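Local atomic coordinates of CDA peptide synthetase I (Streptomyces coelicolor, PDB entry 5DU9), a protein that is a peptide synthetase, represented here by a condensation-domain fragment with (2S)-2-amino-N-butyl-propanamide bound. Residues A[8-13]-A[75-80]; A[52-57]-A[99-104]; A[152-157]-A[168-173]; A[189-194]-A[304-309]. The protein carries 1 engineered substitution. All coordinates share one frame; numbering follows the deposited sequence.

Contact 1: A[8-13]-A[75-80]; sequences VRHGLT and PYRAYC
His10 and Arg77 are joined through both of their backbone polar groups: Arg77 N donates to His10 O (2.8 Å), and His10 N donates to Arg77 O (2.9 Å). The same two residues also stack. The Arg77 chain bends at chi3 (62°), turning NE back toward His10, and the guanidinium lies nearly flat on the imidazole, centres 4.4 Å apart and planes 17° apart. Outside partners fix both groups: His10 ND1 is bonded to Asp195, while Arg77 NH1 meets Ser65 and Glu61. Separate waters accept from Arg77 NE and NH2 and lie within hydrogen-bonding distance of Gly11 O; a third joins Val8 O to Tyr79 N.

Packing spreads from this pair. The extended chain of Arg9 lies over one face of Tyr76, CG 3.7 Å from the ring centroid in a CH-pi contact; arginine's aliphatic part can cover the ring while its charged end stays at the surface, where NH1 forms a long, weak ion pair with Glu71. Leu12 CD1 rests 3.5 Å from Tyr76 CA, an apolar residue suiting this buried position beside Phe67 and His17. Strand 75-79 pairs with strand 65-69, so the single antiparallel bridge at His10 adds an irregular third chain to a two-stranded beta hairpin.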
loop_
_atom_site.group_PDB
_atom_site.type_symbol
_atom_site.label_atom_id
_atom_site.label_comp_id
_atom_site.label_asym_id
_atom_site.label_seq_id
_atom_site.Cartn_x
_atom_site.Cartn_y
_atom_site.Cartn_z
ATOM N N VAL A 8 -28.573 9.393 -2.613
ATOM C CA VAL A 8 -27.979 8.548 -3.640
ATOM C C VAL A 8 -27.215 7.399 -2.995
ATOM O O VAL A 8 -26.427 7.605 -2.069
ATOM C CB VAL A 8 -27.028 9.346 -4.558
ATOM C CG1 VAL A 8 -26.354 8.427 -5.576
ATOM C CG2 VAL A 8 -27.788 10.452 -5.269
ATOM N N ARG A 9 -27.463 6.191 -3.491
ATOM C CA ARG A 9 -26.765 5.002 -3.022
ATOM C C ARG A 9 -25.681 4.604 -4.015
ATOM O O ARG A 9 -25.967 4.071 -5.086
ATOM C CB ARG A 9 -27.751 3.856 -2.813
ATOM C CG ARG A 9 -28.797 4.171 -1.764
ATOM C CD ARG A 9 -29.684 2.984 -1.469
ATOM N NE ARG A 9 -30.626 3.283 -0.395
ATOM C CZ ARG A 9 -31.467 2.402 0.133
ATOM N NH1 ARG A 9 -31.498 1.153 -0.313
ATOM N NH2 ARG A 9 -32.282 2.773 1.110
ATOM N N HIS A 10 -24.432 4.872 -3.646
ATOM C CA HIS A 10 -23.302 4.641 -4.534
ATOM C C HIS A 10 -22.801 3.207 -4.439
ATOM O O HIS A 10 -22.700 2.646 -3.351
ATOM C CB HIS A 10 -22.169 5.614 -4.205
ATOM C CG HIS A 10 -22.526 7.052 -4.418
ATOM N ND1 HIS A 10 -22.482 7.654 -5.656
ATOM C CD2 HIS A 10 -22.930 8.010 -3.550
ATOM C CE1 HIS A 10 -22.847 8.919 -5.545
ATOM N NE2 HIS A 10 -23.126 9.160 -4.276
ATOM N N GLY A 11 -22.491 2.616 -5.587
ATOM C CA GLY A 11 -21.958 1.267 -5.617
ATOM C C GLY A 11 -20.534 1.235 -5.105
ATOM O O GLY A 11 -19.786 2.199 -5.272
ATOM N N LEU A 12 -20.166 0.132 -4.462
ATOM C CA LEU A 12 -18.797 -0.077 -4.007
ATOM C C LEU A 12 -17.938 -0.623 -5.133
ATOM O O LEU A 12 -18.429 -1.340 -6.006
ATOM C CB LEU A 12 -18.750 -1.053 -2.830
ATOM C CG LEU A 12 -18.991 -0.510 -1.426
ATOM C CD1 LEU A 12 -20.399 0.056 -1.301
ATOM C CD2 LEU A 12 -18.759 -1.614 -0.404
ATOM N N THR A 13 -16.652 -0.289 -5.107
ATOM C CA THR A 13 -15.693 -0.940 -5.985
ATOM C C THR A 13 -15.514 -2.375 -5.518
ATOM O O THR A 13 -15.916 -2.723 -4.411
ATOM C CB THR A 13 -14.332 -0.251 -5.971
ATOM O OG1 THR A 13 -13.750 -0.412 -4.674
ATOM C CG2 THR A 13 -14.467 1.236 -6.296
ATOM N N PRO A 75 -24.272 -3.821 0.945
ATOM C CA PRO A 75 -23.656 -2.527 1.259
ATOM C C PRO A 75 -23.771 -1.491 0.144
ATOM O O PRO A 75 -23.819 -1.851 -1.034
ATOM C CB PRO A 75 -22.188 -2.891 1.484
ATOM C CG PRO A 75 -21.973 -4.071 0.613
ATOM C CD PRO A 75 -23.255 -4.853 0.666
ATOM N N TYR A 76 -23.825 -0.220 0.527
ATOM C CA TYR A 76 -23.691 0.877 -0.419
ATOM C C TYR A 76 -22.946 2.023 0.253
ATOM O O TYR A 76 -22.808 2.051 1.476
ATOM C CB TYR A 76 -25.056 1.340 -0.944
ATOM C CG TYR A 76 -25.994 1.955 0.078
ATOM C CD1 TYR A 76 -25.943 3.313 0.373
ATOM C CD2 TYR A 76 -26.958 1.186 0.717
ATOM C CE1 TYR A 76 -26.813 3.882 1.290
ATOM C CE2 TYR A 76 -27.835 1.748 1.634
ATOM C CZ TYR A 76 -27.755 3.095 1.918
ATOM O OH TYR A 76 -28.625 3.658 2.828
ATOM N N ARG A 77 -22.449 2.952 -0.558
ATOM C CA ARG A 77 -21.711 4.100 -0.056
ATOM C C ARG A 77 -22.575 5.356 -0.124
ATOM O O ARG A 77 -23.247 5.602 -1.125
ATOM C CB ARG A 77 -20.419 4.292 -0.857
ATOM C CG ARG A 77 -19.567 5.462 -0.394
ATOM C CD ARG A 77 -18.282 5.562 -1.200
ATOM N NE ARG A 77 -18.543 5.809 -2.616
ATOM C CZ ARG A 77 -18.877 6.992 -3.122
ATOM N NH1 ARG A 77 -19.011 8.050 -2.329
ATOM N NH2 ARG A 77 -19.093 7.117 -4.424
ATOM N N ALA A 78 -22.552 6.137 0.954
ATOM C CA ALA A 78 -23.305 7.383 1.039
ATOM C C ALA A 78 -22.356 8.568 1.196
ATOM O O ALA A 78 -21.423 8.523 1.995
ATOM C CB ALA A 78 -24.284 7.331 2.199
ATOM N N TYR A 79 -22.609 9.623 0.427
ATOM C CA TYR A 79 -21.761 10.812 0.408
ATOM C C TYR A 79 -22.264 11.860 1.399
ATOM O O TYR A 79 -23.429 12.256 1.354
ATOM C CB TYR A 79 -21.712 11.382 -1.014
ATOM C CG TYR A 79 -21.023 12.722 -1.159
ATOM C CD1 TYR A 79 -19.739 12.929 -0.671
ATOM C CD2 TYR A 79 -21.650 13.773 -1.815
ATOM C CE1 TYR A 79 -19.107 14.148 -0.818
ATOM C CE2 TYR A 79 -21.028 14.994 -1.967
ATOM C CZ TYR A 79 -19.757 15.178 -1.469
ATOM O OH TYR A 79 -19.138 16.398 -1.622
ATOM N N CYS A 80 -21.373 12.301 2.285
ATOM C CA CYS A 80 -21.718 13.235 3.357
ATOM C C CYS A 80 -20.740 14.407 3.428
ATOM O O CYS A 80 -19.745 14.335 4.146
ATOM C CB CYS A 80 -21.732 12.508 4.702
ATOM S SG CYS A 80 -22.862 11.105 4.790
HETATM O O HOH W 1 -24.857 9.645 -1.415
HETATM O O HOH W 2 -19.591 4.895 -6.341
HETATM O O HOH W 3 -17.659 3.492 -3.878
HETATM O O HOH W 4 -22.382 -1.550 -3.749
#

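Contact 2: A[52-57]-A[99-104]; sequences ALRLTV and TPVLLR
Val101 fills a hollow on the helix surface bounded by Leu53, Arg54 and Val57, residues one turn apart or adjacent. Its two methyls divide the work. With CG1 anti to the backbone N (chi1 -173°), that methyl sits 3.7 Å from Leu53 CG and 3.8 Å from Arg54 CA, while CG2 meets Val57 CG1 tip to tip at 3.9 Å. A compact, branched side chain suits such a hollow between neighbouring helix side chains. The third wall is polar: Arg54, extended from CG to NE, has NH1 4.1 Å from Val101 CB, which lies oblique to the guanidinium, and a water that donates to Thr99 O also reaches NH1 weakly.

Here helix 46-58 packs on the chain running into strand 103-107, an outermost strand of the six-stranded mixed sheet. Because this chain is extended, Val101 and Leu103 both face the helix and Leu102 turns away. Leu53 in turn acts as a bump directed at the chain: its CD2 lies 3.7 Å from Leu103 CB and equally close to Leu102 O. At the opposite end Val57 CG1 touches Thr99 CG2 at 4.2 Å; the threonine offers its methyl to the helix while OG1 bonds to Cys80 O, a division that suits a residue with one polar and one apolar branch.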
loop_
_atom_site.group_PDB
_atom_site.type_symbol
_atom_site.label_atom_id
_atom_site.label_comp_id
_atom_site.label_asym_id
_atom_site.label_seq_id
_atom_site.Cartn_x
_atom_site.Cartn_y
_atom_site.Cartn_z
ATOM N N ALA A 52 -6.584 24.015 5.376
ATOM C CA ALA A 52 -6.271 23.300 4.143
ATOM C C ALA A 52 -6.831 21.880 4.165
ATOM O O ALA A 52 -7.292 21.371 3.141
ATOM C CB ALA A 52 -4.770 23.265 3.919
ATOM N N LEU A 53 -6.785 21.238 5.328
ATOM C CA LEU A 53 -7.330 19.891 5.455
ATOM C C LEU A 53 -8.830 19.908 5.199
ATOM O O LEU A 53 -9.362 19.035 4.518
ATOM C CB LEU A 53 -7.046 19.301 6.840
ATOM C CG LEU A 53 -7.611 17.888 7.058
ATOM C CD1 LEU A 53 -7.042 16.905 6.043
ATOM C CD2 LEU A 53 -7.356 17.390 8.470
ATOM N N ARG A 54 -9.507 20.913 5.741
ATOM C CA ARG A 54 -10.952 21.011 5.596
ATOM C C ARG A 54 -11.333 21.145 4.127
ATOM O O ARG A 54 -12.243 20.464 3.655
ATOM C CB ARG A 54 -11.498 22.189 6.404
ATOM C CG ARG A 54 -13.013 22.176 6.530
ATOM C CD ARG A 54 -13.506 23.127 7.607
ATOM N NE ARG A 54 -14.966 23.152 7.674
ATOM C CZ ARG A 54 -15.708 22.305 8.384
ATOM N NH1 ARG A 54 -15.140 21.349 9.109
ATOM N NH2 ARG A 54 -17.029 22.416 8.372
ATOM N N LEU A 55 -10.622 22.007 3.406
ATOM C CA LEU A 55 -10.871 22.203 1.980
ATOM C C LEU A 55 -10.555 20.936 1.196
ATOM O O LEU A 55 -11.263 20.583 0.254
ATOM C CB LEU A 55 -10.035 23.363 1.441
ATOM C CG LEU A 55 -10.376 24.760 1.965
ATOM C CD1 LEU A 55 -9.320 25.758 1.517
ATOM C CD2 LEU A 55 -11.752 25.191 1.491
ATOM N N THR A 56 -9.485 20.257 1.591
ATOM C CA THR A 56 -9.049 19.057 0.894
ATOM C C THR A 56 -10.067 17.940 1.070
ATOM O O THR A 56 -10.466 17.296 0.100
ATOM C CB THR A 56 -7.673 18.587 1.396
ATOM O OG1 THR A 56 -6.690 19.586 1.095
ATOM C CG2 THR A 56 -7.269 17.278 0.733
ATOM N N VAL A 57 -10.479 17.704 2.312
ATOM C CA VAL A 57 -11.460 16.665 2.593
ATOM C C VAL A 57 -12.760 16.965 1.848
ATOM O O VAL A 57 -13.323 16.087 1.199
ATOM C CB VAL A 57 -11.724 16.532 4.111
ATOM C CG1 VAL A 57 -12.918 15.622 4.386
ATOM C CG2 VAL A 57 -10.489 15.987 4.809
ATOM N N THR A 99 -19.555 15.092 7.501
ATOM C CA THR A 99 -18.227 14.544 7.730
ATOM C C THR A 99 -17.469 15.494 8.649
ATOM O O THR A 99 -17.312 16.671 8.323
ATOM C CB THR A 99 -17.446 14.354 6.420
ATOM O OG1 THR A 99 -18.054 13.311 5.653
ATOM C CG2 THR A 99 -15.987 13.978 6.700
ATOM N N PRO A 100 -17.003 14.996 9.804
ATOM C CA PRO A 100 -16.167 15.852 10.647
ATOM C C PRO A 100 -14.752 15.959 10.095
ATOM O O PRO A 100 -14.267 15.019 9.463
ATOM C CB PRO A 100 -16.181 15.137 11.997
ATOM C CG PRO A 100 -16.363 13.706 11.652
ATOM C CD PRO A 100 -17.223 13.674 10.416
ATOM N N VAL A 101 -14.109 17.098 10.318
ATOM C CA VAL A 101 -12.724 17.278 9.913
ATOM C C VAL A 101 -11.921 17.832 11.076
ATOM O O VAL A 101 -12.256 18.873 11.645
ATOM C CB VAL A 101 -12.589 18.216 8.708
ATOM C CG1 VAL A 101 -11.146 18.225 8.221
ATOM C CG2 VAL A 101 -13.531 17.782 7.587
ATOM N N LEU A 102 -10.855 17.118 11.418
ATOM C CA LEU A 102 -10.006 17.481 12.538
ATOM C C LEU A 102 -8.548 17.207 12.211
ATOM O O LEU A 102 -8.181 16.083 11.859
ATOM C CB LEU A 102 -10.416 16.705 13.791
ATOM C CG LEU A 102 -9.511 16.859 15.017
ATOM C CD1 LEU A 102 -9.590 18.276 15.565
ATOM C CD2 LEU A 102 -9.883 15.838 16.081
ATOM N N LEU A 103 -7.725 18.245 12.320
ATOM C CA LEU A 103 -6.281 18.082 12.275
ATOM C C LEU A 103 -5.721 18.320 13.668
ATOM O O LEU A 103 -5.710 19.451 14.165
ATOM C CB LEU A 103 -5.638 19.042 11.274
ATOM C CG LEU A 103 -4.106 18.978 11.231
ATOM C CD1 LEU A 103 -3.632 17.611 10.769
ATOM C CD2 LEU A 103 -3.553 20.071 10.335
ATOM N N ARG A 104 -5.273 17.248 14.307
ATOM C CA ARG A 104 -4.667 17.369 15.621
ATOM C C ARG A 104 -3.289 18.001 15.491
ATOM O O ARG A 104 -2.587 17.776 14.505
ATOM C CB ARG A 104 -4.552 16.006 16.302
ATOM C CG ARG A 104 -5.871 15.291 16.534
ATOM C CD ARG A 104 -5.642 14.016 17.331
ATOM N NE ARG A 104 -6.844 13.191 17.439
ATOM C CZ ARG A 104 -7.739 13.280 18.419
ATOM N NH1 ARG A 104 -7.592 14.168 19.392
ATOM N NH2 ARG A 104 -8.795 12.477 18.424
HETATM O O HOH W 5 -17.610 19.066 9.155
#

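Contact 3: A[152-157]-A[168-173]; sequences YYLGVH and LFYERL
Tyr152 and Leu154, two residues apart on the strand and so on the same face, meet Phe169, Tyr170 and Leu173 of the helix, whose axis passes 11.2 Å from that of the strand. The CH-pi contact is made by Leu173, which reaches tip to tip toward Tyr152 and sets CD2 over one ring face, 4.0 Å from the centroid. Leu154 covers a face of Phe169 with CD1, shifted toward the rim, while its CD2 touches Phe169 CD2 at 3.7 Å.

Aromatic contacts use edges. Tyr152 crosses Phe169 at about a right angle, and its OH and CE1 come to the phenylalanine's edge, with OH 3.7 Å from Phe169 CZ. Next to CE1 on the same edge, Tyr152 CD1 lies near the plane of the Tyr170 ring, 3.9 Å from CE1 of Tyr170.

The polar groups are two buried phenols. Tyr170 OH passes 3.3 Å from Leu154 CB to bond Ser36 OG, and Tyr152 OH bonds His140 ND1, so tyrosine supplies both apolar bulk and an anchored tip.

Strand 149-157 runs into the HHxxxDG motif of condensation domains, whose first histidine is His157, and helix 163-182 starts where it ends. Ser36 and His140 belong to strands 33-40 and 138-146, on either side of strand 149-157, and Leu53 of helix 46-58 touches both Tyr152 and Phe169, bringing a second helix onto this face of the sheet.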
loop_
_atom_site.group_PDB
_atom_site.type_symbol
_atom_site.label_atom_id
_atom_site.label_comp_id
_atom_site.label_asym_id
_atom_site.label_seq_id
_atom_site.Cartn_x
_atom_site.Cartn_y
_atom_site.Cartn_z
ATOM N N TYR A 152 3.377 14.530 9.442
ATOM C CA TYR A 152 1.942 14.495 9.181
ATOM C C TYR A 152 1.489 13.052 9.077
ATOM O O TYR A 152 1.938 12.331 8.190
ATOM C CB TYR A 152 1.585 15.243 7.892
ATOM C CG TYR A 152 0.092 15.414 7.710
ATOM C CD1 TYR A 152 -0.715 14.346 7.327
ATOM C CD2 TYR A 152 -0.516 16.640 7.942
ATOM C CE1 TYR A 152 -2.081 14.500 7.177
ATOM C CE2 TYR A 152 -1.877 16.802 7.787
ATOM C CZ TYR A 152 -2.654 15.729 7.406
ATOM O OH TYR A 152 -4.012 15.889 7.260
ATOM N N TYR A 153 0.594 12.646 9.974
ATOM C CA TYR A 153 0.051 11.291 9.979
ATOM C C TYR A 153 -1.316 11.232 9.324
ATOM O O TYR A 153 -2.224 11.977 9.684
ATOM C CB TYR A 153 -0.045 10.764 11.413
ATOM C CG TYR A 153 -0.915 9.530 11.585
ATOM C CD1 TYR A 153 -0.520 8.293 11.089
ATOM C CD2 TYR A 153 -2.118 9.600 12.274
ATOM C CE1 TYR A 153 -1.308 7.167 11.260
ATOM C CE2 TYR A 153 -2.912 8.478 12.452
ATOM C CZ TYR A 153 -2.499 7.265 11.949
ATOM O OH TYR A 153 -3.293 6.151 12.134
ATOM N N LEU A 154 -1.441 10.324 8.364
ATOM C CA LEU A 154 -2.704 10.031 7.708
ATOM C C LEU A 154 -3.124 8.611 8.049
ATOM O O LEU A 154 -2.554 7.645 7.535
ATOM C CB LEU A 154 -2.584 10.200 6.191
ATOM C CG LEU A 154 -3.789 9.740 5.361
ATOM C CD1 LEU A 154 -5.024 10.560 5.682
ATOM C CD2 LEU A 154 -3.469 9.806 3.875
ATOM N N GLY A 155 -4.108 8.497 8.935
ATOM C CA GLY A 155 -4.684 7.215 9.289
ATOM C C GLY A 155 -6.004 7.087 8.567
ATOM O O GLY A 155 -6.760 8.051 8.481
ATOM N N VAL A 156 -6.282 5.903 8.038
ATOM C CA VAL A 156 -7.515 5.689 7.299
ATOM C C VAL A 156 -8.079 4.315 7.579
ATOM O O VAL A 156 -7.397 3.446 8.129
ATOM C CB VAL A 156 -7.305 5.828 5.771
ATOM C CG1 VAL A 156 -6.789 7.217 5.416
ATOM C CG2 VAL A 156 -6.349 4.750 5.248
ATOM N N HIS A 157 -9.339 4.135 7.211
ATOM C CA HIS A 157 -9.879 2.804 7.022
ATOM C C HIS A 157 -9.561 2.416 5.591
ATOM O O HIS A 157 -9.753 3.216 4.680
ATOM C CB HIS A 157 -11.379 2.752 7.275
ATOM C CG HIS A 157 -11.892 1.364 7.475
ATOM N ND1 HIS A 157 -11.907 0.425 6.466
ATOM C CD2 HIS A 157 -12.384 0.747 8.575
ATOM C CE1 HIS A 157 -12.398 -0.710 6.934
ATOM N NE2 HIS A 157 -12.690 -0.542 8.211
ATOM N N LEU A 168 -2.386 10.944 -3.736
ATOM C CA LEU A 168 -3.303 11.942 -4.285
ATOM C C LEU A 168 -3.706 12.937 -3.204
ATOM O O LEU A 168 -3.776 14.146 -3.444
ATOM C CB LEU A 168 -4.550 11.285 -4.876
ATOM C CG LEU A 168 -4.384 10.480 -6.166
ATOM C CD1 LEU A 168 -5.683 9.758 -6.489
ATOM C CD2 LEU A 168 -3.969 11.367 -7.327
ATOM N N PHE A 169 -3.965 12.417 -2.009
ATOM C CA PHE A 169 -4.347 13.254 -0.881
ATOM C C PHE A 169 -3.244 14.239 -0.500
ATOM O O PHE A 169 -3.491 15.439 -0.376
ATOM C CB PHE A 169 -4.698 12.395 0.334
ATOM C CG PHE A 169 -4.807 13.183 1.607
ATOM C CD1 PHE A 169 -5.964 13.875 1.907
ATOM C CD2 PHE A 169 -3.743 13.249 2.492
ATOM C CE1 PHE A 169 -6.064 14.614 3.071
ATOM C CE2 PHE A 169 -3.837 13.986 3.660
ATOM C CZ PHE A 169 -4.999 14.667 3.949
ATOM N N TYR A 170 -2.029 13.729 -0.309
ATOM C CA TYR A 170 -0.922 14.560 0.161
ATOM C C TYR A 170 -0.625 15.699 -0.810
ATOM O O TYR A 170 -0.398 16.836 -0.397
ATOM C CB TYR A 170 0.340 13.721 0.356
ATOM C CG TYR A 170 0.359 12.827 1.574
ATOM C CD1 TYR A 170 -0.045 13.291 2.818
ATOM C CD2 TYR A 170 0.810 11.520 1.477
ATOM C CE1 TYR A 170 -0.010 12.469 3.933
ATOM C CE2 TYR A 170 0.853 10.696 2.577
ATOM C CZ TYR A 170 0.445 11.176 3.805
ATOM O OH TYR A 170 0.483 10.348 4.904
ATOM N N GLU A 171 -0.622 15.388 -2.103
ATOM C CA GLU A 171 -0.347 16.395 -3.119
ATOM C C GLU A 171 -1.399 17.498 -3.095
ATOM O O GLU A 171 -1.071 18.677 -3.206
ATOM C CB GLU A 171 -0.286 15.764 -4.513
ATOM C CG GLU A 171 0.949 14.907 -4.753
ATOM C CD GLU A 171 1.302 14.767 -6.222
ATOM O OE1 GLU A 171 0.435 15.042 -7.079
ATOM O OE2 GLU A 171 2.451 14.377 -6.521
ATOM N N ARG A 172 -2.663 17.114 -2.954
ATOM C CA ARG A 172 -3.747 18.094 -2.918
ATOM C C ARG A 172 -3.659 18.949 -1.655
ATOM O O ARG A 172 -3.845 20.169 -1.703
ATOM C CB ARG A 172 -5.109 17.399 -2.995
ATOM C CG ARG A 172 -6.302 18.330 -2.820
ATOM C CD ARG A 172 -6.294 19.463 -3.834
ATOM N NE ARG A 172 -7.463 20.328 -3.700
ATOM C CZ ARG A 172 -7.592 21.511 -4.294
ATOM N NH1 ARG A 172 -6.622 21.984 -5.064
ATOM N NH2 ARG A 172 -8.691 22.228 -4.110
ATOM N N LEU A 173 -3.381 18.301 -0.529
ATOM C CA LEU A 173 -3.248 19.000 0.745
ATOM C C LEU A 173 -2.191 20.089 0.654
ATOM O O LEU A 173 -2.417 21.228 1.069
ATOM C CB LEU A 173 -2.886 18.021 1.862
ATOM C CG LEU A 173 -2.699 18.636 3.251
ATOM C CD1 LEU A 173 -4.026 19.126 3.800
ATOM C CD2 LEU A 173 -2.060 17.637 4.202
#

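Contact 4: A[189-194]-A[304-309]; sequences AAFGDT and ITPGMV
The loop that carries Met308 of the (2S)-2-amino-N-butyl-propanamide pocket is held, at Ile304 to Pro306, against Phe191 to Thr194, the loop that leads into helix 194-205 and its first residue. Beyond Pro306 it has other ties, for Gly307 N bonds Ser165 OG and Val309 N bonds Asp162 OD2. Gly192 N donates to Ile304 O (2.9 Å) from well above the carbonyl plane, and Phe191 CA-H leans on the same oxygen, with CA 3.3 Å from Ile304 O.

Next to this bond Pro306 lies over Phe191. Its CG stands 3.6 Å from the ring centroid, only 7° off the normal, a CH-pi contact centred on the face, and its CD is 3.6 Å from Phe191 CG. The slightly polarised C-H groups of a proline ring, above all at CD beside the amide N, suit an aromatic face. Gly192 suits its place because a beta-carbon there would strike Thr305 OG1, which lies 3.1 Å from Gly192 C and bonds to Asn301 O. The other branch of Thr305, CG2, packs 3.4 Å from Thr194 OG1. A water bridges Thr194 OG1 and Pro306 O, 2.7 Å from Thr194 OG1 and donating to Pro306 O. Asp193, the N-cap of helix 194-205, is bonded through OD2 to Arg196 N.

One direct hydrogen bond and one water bridge thus join the loops, with the CH-pi contact of Pro306 on Phe191 beside them; the close fit at Gly192 and Pro306 probably helps to place the chain leading to Met308.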
loop_
_atom_site.group_PDB
_atom_site.type_symbol
_atom_site.label_atom_id
_atom_site.label_comp_id
_atom_site.label_asym_id
_atom_site.label_seq_id
_atom_site.Cartn_x
_atom_site.Cartn_y
_atom_site.Cartn_z
ATOM N N ALA A 189 -9.757 21.585 -7.305
ATOM C CA ALA A 189 -9.347 20.191 -7.212
ATOM C C ALA A 189 -9.511 19.532 -8.575
ATOM O O ALA A 189 -10.357 19.943 -9.372
ATOM C CB ALA A 189 -10.160 19.459 -6.159
ATOM N N ALA A 190 -8.692 18.520 -8.840
ATOM C CA ALA A 190 -8.739 17.801 -10.107
ATOM C C ALA A 190 -8.813 16.305 -9.861
ATOM O O ALA A 190 -7.919 15.555 -10.256
ATOM C CB ALA A 190 -7.527 18.140 -10.955
ATOM N N PHE A 191 -9.879 15.877 -9.193
ATOM C CA PHE A 191 -10.098 14.457 -8.937
ATOM C C PHE A 191 -11.147 13.905 -9.900
ATOM O O PHE A 191 -11.911 14.662 -10.508
ATOM C CB PHE A 191 -10.537 14.225 -7.488
ATOM C CG PHE A 191 -9.449 14.464 -6.469
ATOM C CD1 PHE A 191 -8.138 14.102 -6.727
ATOM C CD2 PHE A 191 -9.749 15.046 -5.248
ATOM C CE1 PHE A 191 -7.145 14.319 -5.785
ATOM C CE2 PHE A 191 -8.763 15.265 -4.309
ATOM C CZ PHE A 191 -7.462 14.900 -4.577
ATOM N N GLY A 192 -11.167 12.583 -10.035
ATOM C CA GLY A 192 -12.121 11.909 -10.896
ATOM C C GLY A 192 -13.362 11.453 -10.152
ATOM O O GLY A 192 -13.547 11.765 -8.973
ATOM N N ASP A 193 -14.210 10.702 -10.849
ATOM C CA ASP A 193 -15.515 10.307 -10.330
ATOM C C ASP A 193 -15.582 8.819 -10.013
ATOM O O ASP A 193 -15.284 7.975 -10.856
ATOM C CB ASP A 193 -16.610 10.667 -11.335
ATOM C CG ASP A 193 -17.985 10.281 -10.848
ATOM O OD1 ASP A 193 -18.533 10.999 -9.986
ATOM O OD2 ASP A 193 -18.516 9.255 -11.318
ATOM N N THR A 194 -15.997 8.506 -8.791
ATOM C CA THR A 194 -16.036 7.125 -8.328
ATOM C C THR A 194 -17.117 6.320 -9.049
ATOM O O THR A 194 -16.893 5.168 -9.409
ATOM C CB THR A 194 -16.278 7.055 -6.809
ATOM O OG1 THR A 194 -15.238 7.769 -6.127
ATOM C CG2 THR A 194 -16.289 5.612 -6.325
ATOM N N ILE A 304 -7.066 9.212 -11.146
ATOM C CA ILE A 304 -7.097 10.396 -10.280
ATOM C C ILE A 304 -8.323 10.442 -9.368
ATOM O O ILE A 304 -8.718 11.509 -8.911
ATOM C CB ILE A 304 -7.047 11.696 -11.112
ATOM C CG1 ILE A 304 -8.228 11.766 -12.087
ATOM C CG2 ILE A 304 -5.726 11.778 -11.864
ATOM C CD1 ILE A 304 -8.444 13.139 -12.699
ATOM N N THR A 305 -8.911 9.281 -9.089
ATOM C CA THR A 305 -10.061 9.201 -8.191
ATOM C C THR A 305 -9.649 8.613 -6.843
ATOM O O THR A 305 -9.425 7.412 -6.741
ATOM C CB THR A 305 -11.190 8.346 -8.798
ATOM O OG1 THR A 305 -11.598 8.912 -10.051
ATOM C CG2 THR A 305 -12.396 8.290 -7.869
ATOM N N PRO A 306 -9.546 9.457 -5.800
ATOM C CA PRO A 306 -9.215 8.890 -4.489
ATOM C C PRO A 306 -10.241 7.849 -4.058
ATOM O O PRO A 306 -11.443 8.052 -4.221
ATOM C CB PRO A 306 -9.225 10.108 -3.563
ATOM C CG PRO A 306 -8.943 11.265 -4.468
ATOM C CD PRO A 306 -9.628 10.927 -5.758
ATOM N N GLY A 307 -9.764 6.731 -3.529
ATOM C CA GLY A 307 -10.649 5.639 -3.186
ATOM C C GLY A 307 -9.865 4.396 -2.836
ATOM O O GLY A 307 -8.699 4.470 -2.455
ATOM N N MET A 308 -10.532 3.256 -2.954
ATOM C CA MET A 308 -9.941 1.959 -2.683
ATOM C C MET A 308 -10.322 1.026 -3.823
ATOM O O MET A 308 -11.472 0.598 -3.914
ATOM C CB MET A 308 -10.430 1.422 -1.335
ATOM C CG MET A 308 -10.212 -0.065 -1.114
ATOM S SD MET A 308 -8.528 -0.594 -1.458
ATOM C CE MET A 308 -8.481 -2.162 -0.584
ATOM N N VAL A 309 -9.366 0.740 -4.707
ATOM C CA VAL A 309 -9.624 -0.129 -5.857
ATOM C C VAL A 309 -8.510 -1.135 -6.097
ATOM O O VAL A 309 -8.591 -1.935 -7.023
ATOM C CB VAL A 309 -9.818 0.684 -7.163
ATOM C CG1 VAL A 309 -11.196 1.305 -7.200
ATOM C CG2 VAL A 309 -8.739 1.738 -7.313
HETATM O O HOH W 6 -13.636 6.490 -4.357
#

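In the fold
Contacts 1 and 2 interleave along the chain, the order being 8-13, 52-57, 75-80, 99-104; contact 3 follows, and contact 4 closes last through the distant 304-309. Contacts 2 and 3 have centres about 10 Å apart and share the six-stranded sheet, where Leu53 and Leu103 pack on Tyr152. Contact 4 joins this layer through Leu168 and Arg172 of helix 163-182, which touch Phe191. It also joins contact 1, about 14 Å away between centres, through a probable hydrogen bond between Thr13 OG1 and Met308 O. Contacts 1 and 2 meet at Cys80 and Thr99. Together they tie the N-terminal chain, hairpin, sheet and helices of the condensation domain to the Met308 loop of the ligand pocket.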